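Local coordinates for probable spore coat polysaccharide biosynthesis protein E (Chromobacterium violaceum ATCC 12472, PDB 3G8R) that probably acts as a zinc-binding N-acylneuraminate-9-phosphate synthase, a sialic acid synthase-type enzyme, represented here by its NeuB barrel and SAF domain, at residues 24-29 and 224-229; 92-97 and 110-115; 164-169 and 193-198; 274-279 and 303-308. All coordinates share one frame; numbering follows the deposited sequence.

Contact 1: 24-29 and 224-229; sequences VALIRA and KHVGLP. With ZN (zinc ion), chain C.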
# COMPACT_ATOMS: atom_id res chain seq x y z
N VAL A 24 12.69 -5.75 32.52
CA VAL A 24 11.41 -5.53 33.17
C VAL A 24 10.98 -4.06 32.97
O VAL A 24 9.85 -3.79 32.56
CB VAL A 24 11.43 -5.99 34.64
CG1 VAL A 24 10.32 -5.32 35.43
CG2 VAL A 24 11.28 -7.48 34.69
N ALA A 25 11.91 -3.13 33.21
CA ALA A 25 11.61 -1.69 33.07
C ALA A 25 11.28 -1.29 31.63
O ALA A 25 10.73 -0.20 31.37
CB ALA A 25 12.74 -0.85 33.62
N LEU A 26 11.62 -2.18 30.71
CA LEU A 26 11.44 -1.95 29.32
C LEU A 26 10.13 -2.51 28.84
O LEU A 26 9.49 -1.90 27.99
CB LEU A 26 12.56 -2.62 28.56
CG LEU A 26 12.24 -2.84 27.08
CD1 LEU A 26 12.23 -1.50 26.32
CD2 LEU A 26 13.22 -3.83 26.48
N ILE A 27 9.74 -3.70 29.30
CA ILE A 27 8.41 -4.23 29.01
C ILE A 27 7.37 -3.23 29.47
O ILE A 27 6.45 -2.88 28.71
CB ILE A 27 8.16 -5.55 29.73
CG1 ILE A 27 8.72 -6.71 28.91
CG2 ILE A 27 6.66 -5.75 30.00
CD1 ILE A 27 9.29 -7.86 29.79
N ARG A 28 7.54 -2.73 30.70
CA ARG A 28 6.55 -1.88 31.34
C ARG A 28 6.41 -0.55 30.63
O ARG A 28 5.35 0.04 30.64
CB ARG A 28 6.89 -1.63 32.82
CG ARG A 28 6.72 -2.84 33.70
CD ARG A 28 7.37 -2.61 35.06
NE ARG A 28 7.30 -3.82 35.87
CZ ARG A 28 7.69 -3.94 37.15
NH1 ARG A 28 8.19 -2.90 37.82
NH2 ARG A 28 7.57 -5.11 37.76
N ALA A 29 7.48 -0.05 30.03
CA ALA A 29 7.39 1.20 29.29
C ALA A 29 6.72 0.93 27.95
O ALA A 29 5.83 1.67 27.52
CB ALA A 29 8.76 1.84 29.11
N LYS A 224 9.17 -5.02 15.41
CA LYS A 224 10.15 -3.96 15.51
C LYS A 224 11.00 -4.17 16.76
O LYS A 224 10.47 -4.58 17.79
CB LYS A 224 9.44 -2.63 15.59
CG LYS A 224 10.33 -1.45 15.94
CD LYS A 224 10.74 -0.66 14.70
CE LYS A 224 9.62 0.30 14.25
NZ LYS A 224 10.11 1.25 13.22
N HIS A 225 12.31 -3.91 16.65
CA HIS A 225 13.21 -3.98 17.81
C HIS A 225 12.93 -2.82 18.72
O HIS A 225 12.65 -1.72 18.25
CB HIS A 225 14.66 -3.89 17.38
CG HIS A 225 15.21 -5.17 16.83
ND1 HIS A 225 16.32 -5.78 17.37
CD2 HIS A 225 14.81 -5.94 15.80
CE1 HIS A 225 16.56 -6.90 16.71
NE2 HIS A 225 15.67 -7.01 15.74
N VAL A 226 13.02 -3.06 20.03
CA VAL A 226 12.77 -2.05 21.08
C VAL A 226 13.87 -2.07 22.11
O VAL A 226 14.58 -3.07 22.23
CB VAL A 226 11.47 -2.32 21.83
CG1 VAL A 226 10.31 -2.15 20.91
CG2 VAL A 226 11.48 -3.72 22.49
N GLY A 227 13.99 -0.99 22.87
CA GLY A 227 14.99 -0.85 23.90
C GLY A 227 14.71 0.39 24.72
O GLY A 227 13.99 1.27 24.27
N LEU A 228 15.25 0.47 25.93
CA LEU A 228 15.05 1.66 26.77
C LEU A 228 16.36 2.42 26.97
O LEU A 228 17.28 1.95 27.65
CB LEU A 228 14.36 1.29 28.10
CG LEU A 228 14.22 2.29 29.26
CD1 LEU A 228 13.33 3.49 28.93
CD2 LEU A 228 13.66 1.59 30.48
N PRO A 229 16.48 3.59 26.33
CA PRO A 229 17.60 4.46 26.65
C PRO A 229 17.58 4.80 28.13
O PRO A 229 16.53 4.82 28.77
CB PRO A 229 17.35 5.72 25.81
CG PRO A 229 15.97 5.54 25.22
CD PRO A 229 15.77 4.06 25.13
ZN ZN C . 15.90 -8.77 14.09

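Contact 2: 92-97 and 110-115; sequences FKAICT and HGIEII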
# COMPACT_ATOMS: atom_id res chain seq x y z
N PHE A 92 1.06 -9.42 27.21
CA PHE A 92 1.70 -9.65 25.93
C PHE A 92 1.68 -11.11 25.62
O PHE A 92 1.96 -11.92 26.48
CB PHE A 92 3.14 -9.18 25.99
CG PHE A 92 3.27 -7.69 26.06
CD1 PHE A 92 2.88 -6.89 25.00
CD2 PHE A 92 3.81 -7.08 27.19
CE1 PHE A 92 3.01 -5.53 25.04
CE2 PHE A 92 3.94 -5.70 27.25
CZ PHE A 92 3.54 -4.92 26.19
N LYS A 93 1.34 -11.45 24.39
CA LYS A 93 1.77 -12.74 23.86
C LYS A 93 3.30 -12.89 24.06
O LYS A 93 4.08 -12.02 23.67
CB LYS A 93 1.42 -12.87 22.36
CG LYS A 93 0.26 -13.82 22.06
CD LYS A 93 -0.71 -13.25 21.03
CE LYS A 93 -1.96 -12.60 21.70
NZ LYS A 93 -3.15 -12.43 20.76
N ALA A 94 3.71 -13.98 24.72
CA ALA A 94 5.11 -14.34 24.87
C ALA A 94 5.56 -15.02 23.59
O ALA A 94 5.07 -16.10 23.24
CB ALA A 94 5.27 -15.26 26.01
N ILE A 95 6.50 -14.40 22.91
CA ILE A 95 6.99 -14.91 21.65
C ILE A 95 8.49 -15.06 21.75
O ILE A 95 9.14 -14.23 22.37
CB ILE A 95 6.68 -13.93 20.57
CG1 ILE A 95 5.18 -13.90 20.37
CG2 ILE A 95 7.35 -14.33 19.32
CD1 ILE A 95 4.72 -12.63 19.71
N CYS A 96 9.04 -16.12 21.15
CA CYS A 96 10.49 -16.36 21.22
C CYS A 96 11.16 -16.98 19.98
O CYS A 96 10.58 -17.82 19.28
CB CYS A 96 10.84 -17.18 22.46
SG CYS A 96 12.63 -17.35 22.63
N THR A 97 12.40 -16.56 19.73
CA THR A 97 13.20 -17.11 18.64
C THR A 97 14.32 -17.99 19.19
O THR A 97 15.30 -17.49 19.78
CB THR A 97 13.85 -16.00 17.84
OG1 THR A 97 12.85 -15.05 17.48
CG2 THR A 97 14.51 -16.53 16.58
N HIS A 110 9.02 -22.94 29.24
CA HIS A 110 8.65 -21.61 29.66
C HIS A 110 7.22 -21.29 29.32
O HIS A 110 6.68 -20.28 29.75
CB HIS A 110 9.60 -20.64 29.03
CG HIS A 110 10.96 -20.65 29.65
ND1 HIS A 110 11.93 -19.72 29.33
CD2 HIS A 110 11.50 -21.45 30.59
CE1 HIS A 110 13.02 -19.97 30.04
NE2 HIS A 110 12.78 -21.01 30.82
N GLY A 111 6.56 -22.19 28.59
CA GLY A 111 5.17 -21.94 28.17
C GLY A 111 5.04 -20.70 27.30
O GLY A 111 4.08 -19.92 27.42
N ILE A 112 6.03 -20.51 26.43
CA ILE A 112 5.97 -19.48 25.40
C ILE A 112 4.92 -19.91 24.38
O ILE A 112 4.82 -21.08 24.08
CB ILE A 112 7.36 -19.29 24.75
CG1 ILE A 112 8.22 -18.41 25.66
CG2 ILE A 112 7.24 -18.68 23.36
CD1 ILE A 112 9.62 -18.89 25.82
N GLU A 113 4.13 -18.96 23.88
CA GLU A 113 2.98 -19.22 23.01
C GLU A 113 3.33 -19.39 21.54
O GLU A 113 2.63 -20.12 20.84
CB GLU A 113 1.93 -18.12 23.13
CG GLU A 113 1.41 -17.90 24.55
CD GLU A 113 0.66 -16.58 24.71
OE1 GLU A 113 -0.39 -16.39 24.02
OE2 GLU A 113 1.12 -15.73 25.51
N ILE A 114 4.39 -18.70 21.08
CA ILE A 114 4.76 -18.65 19.64
C ILE A 114 6.29 -18.75 19.32
O ILE A 114 7.16 -18.31 20.11
CB ILE A 114 4.18 -17.36 19.01
CG1 ILE A 114 2.65 -17.35 19.08
CG2 ILE A 114 4.69 -17.16 17.57
CD1 ILE A 114 1.96 -16.02 18.67
N ILE A 115 6.62 -19.31 18.15
CA ILE A 115 8.00 -19.46 17.72
C ILE A 115 8.36 -18.55 16.55
O ILE A 115 7.82 -18.71 15.46
CB ILE A 115 8.32 -20.94 17.33
CG1 ILE A 115 8.29 -21.83 18.57
CG2 ILE A 115 9.69 -21.07 16.63
CD1 ILE A 115 8.06 -23.31 18.30

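Contact 3: 164-169 and 193-198; sequences LTIMHC and AGVRIG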
# COMPACT_ATOMS: atom_id res chain seq x y z
N LEU A 164 1.02 -20.82 10.11
CA LEU A 164 2.26 -20.13 9.69
C LEU A 164 2.06 -18.66 9.38
O LEU A 164 0.98 -18.23 8.99
CB LEU A 164 2.90 -20.86 8.52
CG LEU A 164 4.30 -20.53 8.03
CD1 LEU A 164 5.35 -20.24 9.15
CD2 LEU A 164 4.73 -21.69 7.14
N THR A 165 3.12 -17.89 9.61
CA THR A 165 3.15 -16.48 9.28
C THR A 165 4.48 -16.26 8.68
O THR A 165 5.48 -16.70 9.22
CB THR A 165 2.98 -15.66 10.54
OG1 THR A 165 1.67 -15.93 11.06
CG2 THR A 165 3.11 -14.18 10.29
N ILE A 166 4.52 -15.58 7.54
CA ILE A 166 5.77 -15.34 6.85
C ILE A 166 6.10 -13.84 6.75
O ILE A 166 5.22 -13.03 6.40
CB ILE A 166 5.65 -15.99 5.51
CG1 ILE A 166 6.11 -17.43 5.68
CG2 ILE A 166 6.47 -15.26 4.44
CD1 ILE A 166 6.65 -18.03 4.42
N MSE A 167 7.33 -13.42 7.08
CA MSE A 167 7.54 -11.97 7.22
C MSE A 167 8.55 -11.41 6.27
O MSE A 167 9.58 -11.95 6.08
CB MSE A 167 7.94 -11.54 8.63
CG MSE A 167 7.21 -12.19 9.79
SE MSE A 167 5.93 -11.25 10.60
CE MSE A 167 6.86 -9.93 11.40
N HIS A 168 8.26 -10.29 5.67
CA HIS A 168 9.29 -9.65 4.88
C HIS A 168 10.28 -9.06 5.87
O HIS A 168 9.90 -8.59 6.93
CB HIS A 168 8.70 -8.61 3.92
CG HIS A 168 9.72 -7.68 3.36
ND1 HIS A 168 10.74 -8.11 2.53
CD2 HIS A 168 9.90 -6.34 3.50
CE1 HIS A 168 11.50 -7.08 2.19
NE2 HIS A 168 10.99 -5.99 2.75
N CYS A 169 11.56 -9.19 5.57
CA CYS A 169 12.52 -8.35 6.22
C CYS A 169 13.81 -8.29 5.44
O CYS A 169 14.06 -9.09 4.55
CB CYS A 169 12.75 -8.74 7.69
SG CYS A 169 13.66 -10.22 8.00
N ALA A 193 -1.12 -18.02 -0.56
CA ALA A 193 -2.47 -17.66 -0.12
C ALA A 193 -2.86 -18.51 1.08
O ALA A 193 -2.46 -19.67 1.19
CB ALA A 193 -3.46 -17.78 -1.27
N GLY A 194 -3.63 -17.94 2.00
CA GLY A 194 -3.89 -18.63 3.27
C GLY A 194 -2.63 -18.83 4.14
O GLY A 194 -2.47 -19.88 4.79
N VAL A 195 -1.72 -17.85 4.11
CA VAL A 195 -0.63 -17.79 5.08
C VAL A 195 -0.59 -16.35 5.51
O VAL A 195 -0.58 -15.46 4.66
CB VAL A 195 0.73 -18.20 4.47
CG1 VAL A 195 1.86 -17.75 5.34
CG2 VAL A 195 0.83 -19.68 4.34
N ARG A 196 -0.61 -16.09 6.82
CA ARG A 196 -0.54 -14.70 7.29
C ARG A 196 0.75 -14.05 6.81
O ARG A 196 1.82 -14.66 6.89
CB ARG A 196 -0.60 -14.65 8.79
CG ARG A 196 -1.34 -13.48 9.33
CD ARG A 196 -1.89 -13.81 10.70
NE ARG A 196 -2.35 -15.22 10.81
CZ ARG A 196 -1.82 -16.17 11.60
NH1 ARG A 196 -0.78 -15.91 12.41
NH2 ARG A 196 -2.34 -17.40 11.60
N ILE A 197 0.67 -12.82 6.33
CA ILE A 197 1.88 -12.14 5.87
C ILE A 197 2.23 -11.00 6.78
O ILE A 197 1.35 -10.28 7.17
CB ILE A 197 1.72 -11.64 4.43
CG1 ILE A 197 1.50 -12.84 3.48
CG2 ILE A 197 2.95 -10.78 3.97
CD1 ILE A 197 2.68 -13.83 3.43
N GLY A 198 3.50 -10.82 7.11
CA GLY A 198 3.87 -9.71 8.01
C GLY A 198 5.15 -9.03 7.58
O GLY A 198 5.69 -9.31 6.49
O HOH W 1 -2.18 -18.25 7.62

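Contact 4: 274-279 and 303-308; sequences SLRSLR and FPPVEG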
# COMPACT_ATOMS: atom_id res chain seq x y z
N SER A 274 -24.66 15.16 -3.74
CA SER A 274 -23.56 15.77 -4.47
C SER A 274 -23.54 15.33 -5.93
O SER A 274 -23.62 16.16 -6.84
CB SER A 274 -22.22 15.43 -3.83
OG SER A 274 -22.07 16.11 -2.59
N LEU A 275 -23.45 14.03 -6.16
CA LEU A 275 -23.38 13.51 -7.51
C LEU A 275 -24.58 13.89 -8.34
O LEU A 275 -24.43 14.23 -9.50
CB LEU A 275 -23.22 12.01 -7.51
CG LEU A 275 -21.82 11.55 -7.12
CD1 LEU A 275 -21.83 10.06 -6.88
CD2 LEU A 275 -20.77 11.91 -8.19
N ARG A 276 -25.78 13.86 -7.76
CA ARG A 276 -26.93 14.27 -8.52
C ARG A 276 -26.81 15.75 -8.90
O ARG A 276 -27.15 16.14 -10.01
CB ARG A 276 -28.21 14.01 -7.74
CG ARG A 276 -29.45 14.33 -8.55
CD ARG A 276 -30.72 13.83 -7.88
NE ARG A 276 -31.88 14.23 -8.65
CZ ARG A 276 -32.35 13.58 -9.72
NH1 ARG A 276 -33.43 14.04 -10.36
NH2 ARG A 276 -31.77 12.46 -10.15
N SER A 277 -26.28 16.57 -7.99
CA SER A 277 -26.29 18.01 -8.19
C SER A 277 -25.38 18.44 -9.33
O SER A 277 -25.26 19.63 -9.66
CB SER A 277 -25.96 18.77 -6.90
OG SER A 277 -24.60 18.68 -6.55
N LEU A 278 -24.75 17.46 -9.96
CA LEU A 278 -23.85 17.73 -11.08
C LEU A 278 -24.27 17.00 -12.33
O LEU A 278 -23.65 17.20 -13.37
CB LEU A 278 -22.40 17.41 -10.74
CG LEU A 278 -21.71 18.32 -9.71
CD1 LEU A 278 -20.67 17.56 -8.81
CD2 LEU A 278 -21.06 19.52 -10.40
N ARG A 279 -25.31 16.17 -12.21
CA ARG A 279 -25.83 15.38 -13.32
C ARG A 279 -26.74 16.13 -14.30
O ARG A 279 -27.32 17.16 -13.98
CB ARG A 279 -26.63 14.18 -12.80
CG ARG A 279 -25.83 13.27 -11.98
CD ARG A 279 -26.41 11.92 -11.96
NE ARG A 279 -25.29 11.01 -11.90
CZ ARG A 279 -25.04 10.17 -10.91
NH1 ARG A 279 -25.87 10.09 -9.88
NH2 ARG A 279 -23.95 9.38 -10.96
N PHE A 303 -28.24 20.49 -17.35
CA PHE A 303 -28.16 20.46 -15.91
C PHE A 303 -28.63 21.76 -15.28
O PHE A 303 -28.60 22.82 -15.93
CB PHE A 303 -26.72 20.16 -15.56
CG PHE A 303 -26.08 21.13 -14.62
CD1 PHE A 303 -25.57 20.67 -13.40
CD2 PHE A 303 -25.91 22.46 -14.96
CE1 PHE A 303 -24.94 21.56 -12.48
CE2 PHE A 303 -25.26 23.38 -14.07
CZ PHE A 303 -24.78 22.91 -12.82
N PRO A 304 -28.99 21.72 -13.97
CA PRO A 304 -28.98 20.56 -13.06
C PRO A 304 -30.38 19.98 -12.93
O PRO A 304 -31.34 20.63 -13.31
CB PRO A 304 -28.54 21.18 -11.77
CG PRO A 304 -29.16 22.48 -11.79
CD PRO A 304 -29.18 22.96 -13.21
N PRO A 305 -30.50 18.76 -12.40
CA PRO A 305 -31.86 18.23 -12.29
C PRO A 305 -32.56 18.68 -11.00
O PRO A 305 -31.92 19.10 -10.07
CB PRO A 305 -31.64 16.71 -12.27
CG PRO A 305 -30.19 16.53 -11.89
CD PRO A 305 -29.49 17.83 -11.87
N VAL A 306 -33.87 18.60 -11.00
CA VAL A 306 -34.62 18.68 -9.77
C VAL A 306 -35.04 17.25 -9.41
O VAL A 306 -35.05 16.36 -10.27
CB VAL A 306 -35.86 19.58 -9.93
CG1 VAL A 306 -35.47 21.02 -10.14
CG2 VAL A 306 -36.74 19.09 -11.09
N GLU A 307 -35.38 17.03 -8.16
CA GLU A 307 -35.94 15.77 -7.73
C GLU A 307 -37.27 15.65 -8.45
O GLU A 307 -37.89 16.70 -8.71
CB GLU A 307 -36.25 15.94 -6.25
CG GLU A 307 -35.86 14.78 -5.33
CD GLU A 307 -36.19 15.05 -3.84
OE1 GLU A 307 -36.95 16.01 -3.53
OE2 GLU A 307 -35.69 14.29 -2.98
N GLY A 308 -37.72 14.47 -8.87
CA GLY A 308 -36.95 13.34 -9.30
C GLY A 308 -37.20 13.43 -10.80
O GLY A 308 -38.05 12.76 -11.39

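Contact 1: 24-29 and 224-229
Leu26 and Leu228 carry this meeting of helix 21-33 with the end of the eighth barrel strand. Leu26 CG lies anti to the backbone N (chi1 161°), which swings the isobutyl tip over the extended chain at 227-228. Its CD1 methyl comes down on the peptide linking Gly227 to Leu228, 3.5 Å from Gly227 C, and also meets Leu228 CB at 3.9 Å. Leu26 CD2 reaches more loosely to Val226 CG2, 4.4 Å away. Leu228 answers in the other direction: with its own CG anti to the backbone N (chi1 170°), it lays CD2 against the helix backbone, 3.5 Å from Ala25 O and 4.1 Å from Ala25 CB. Leu26 CD1 and Leu228 CD2 thus each rest on the other segment's main chain.

One shell out, the extended chain is fixed by barrel pairing: Lys224 and Val226 bond through their backbones to Glu11 of strand 7-11, and Asn15 ND2 holds Val226 O. Helix 21-33, which follows strand 7-11, therefore packs over the chain leaving strand 221-225, where the first and eighth strands close the TIM barrel. His225, just before the contact, binds zinc through NE2 at 2.4 Å, beside His202, the other protein ligand of the metal site.

The contact with the helix is non-directional and made by apolar side chains, while metal coordination falls to His225.

Contact 2: 92-97 and 110-115
Strands 93-98 and 114-117, linked by helix 101-109 in one beta-alpha-beta unit of the TIM barrel, are tightest where their backbones pair in parallel, Ile95 with Ile114 and Cys96 with Ile115. Cys96 N donates to Ile114 O at 3.1 Å in a fairly straight bond (164°), although the donor stands above the carbonyl plane. Just before it, Ala94 O accepts from Glu113 N at 3.1 Å, in the carbonyl plane, and more weakly from Ile114 N, so one oxygen gathers two successive amides. Ile95 and Ile114 run side by side on one face, CG1 of Ile95 lying 3.8 Å from CB of Ile114. On the face of Cys96, Ile112 folds its CD1 to within 4.0 Å of Cys96 CB, and Ile107 of helix 101-109 packs on both residues.

Toward the strand's beginning the fit becomes looser and more polar. The Glu113 side chain, extended beyond CG, runs back along the neighbouring strand to receive Ala94 N on OE2 at 3.2 Å, the amide arriving from above the carboxylate plane. Lys93 crosses it at about a right angle, touching OE1 of Glu113 with its CG at 3.3 Å. Its ammonium group bends away: Lys93 NZ and Glu113 OE1 remain 5.8 Å apart, and Asp40 offers NZ a long, weak ion pair.

Glu113 thus extends the ladder with a carboxylate in place of a carbonyl; the nearby lysine would probably favour its charged form.

Contact 3: 164-169 and 193-198
Backbone hydrogen bonds dominate this parallel pairing of strands 164-168 and 196-201, whose short segments cross at only -26°. Ile166 sits at the middle of the ladder: its N donates to Arg196 O at 2.9 Å, nearly along the C=O axis, while its O accepts from Gly198 N, also at 2.9 Å. Gly198 O continues the pattern by taking His168 N. At the other end the ladder frays. Arg196 N makes a weak bond to Leu164 O, and a water weakly bridges Arg196 N, Leu164 O and Gly194 O.

The apolar contacts flank Ile166. Val195 places CG1 anti to its backbone N, 4.2 Å from Ile166 CB, and Ile197 lies alongside Ile166, with CD1 4.2 Å from Ile166 CG2. Leu188 of helix 184-191 packs on Ile166, and Ile185 on Ile197. On the opposite face, Met167, present as selenomethionine, bends at chi2 and chi3 and folds SE over Gly198. With no side chain there, the selenium sits directly against Gly198 CA, at 3.7 Å.

Among the polar side chains, Thr165 and Arg196 share a face. Arg196 crosses Thr165 obliquely, bringing NH1 to 2.8 Å from OG1, but at an angle too poor for a hydrogen bond. Its guanidinium is held instead through NH2 by a salt bridge to Asp163. Separately, the His168 ring leads away from 193-198, with NE2 bonded to Leu180 O and ND1 to Arg184 NE.

With helix 184-191 linking them, the strands form a right-handed beta-alpha-beta crossover, the repeating unit of the TIM barrel, here joining barrel strands six and seven.

Contact 4: 274-279 and 303-308
This is a surface contact in the linker and SAF part of the chain, remote from the zinc site, where the C-terminal end of helix 269-276 and the turn after it meet the proline-rich loop that follows strand 299-302. The hydrogen bond between the segments comes from Arg276. With CG anti to the backbone N (chi1 -175°) and the chain extended to NE, the side chain slides past Pro305 in the opposite direction. The proline ring lies over one face of the guanidinium, Pro305 CB standing 3.7 Å from Arg276 NH1. That same nitrogen donates to Val306 O at 2.8 Å (152°); the oxygen lies in the guanidinium plane, while the donor stands above the carbonyl plane. Gln309 O is a second acceptor for NH1, so two loop carbonyls grip it.

Elsewhere, carbonyls of the turn meet the loop's carbon atoms. Arg279 O approaches Pro305 CD at 3.1 Å and borders the edge of the Phe303 ring. Ser277 O lies at the ring edge too, 3.4 Å from Phe303 CE1. Pro304, joined by a cis peptide, sets its CB over one face of that ring.

In the second subunit, Phe53 stacks on Phe303, Tyr66 packs against Ser277 and Leu278, and Cys120 O accepts Arg279 NE. The contact joins the end of helix 269-276 to the loop leaving strand 299-302, which pairs antiparallel with 281-284, and the second subunit's barrel region packs against it.

Contacts 1, 2 and 3 belong to one closed eight-stranded barrel, and contacts 2 and 3 both fall within the chain loop that contact 1 closes. Contacts 1 and 2, with centres about 17 Å apart, touch directly: Ile27 CG2 packs 3.9 Å from Phe92 CE2. Contact 3 shares the barrel without touching either; its nearest atoms lie about 7 Å from each. Contact 1 supplies the zinc ligand His225, while the side chains of Ile95 in contact 2 and Met167 in contact 3 come about 11 and 9 Å from the metal. Contact 4 is separate, its centre 48 to 59 Å from the others, and it packs against the barrel region of the second subunit.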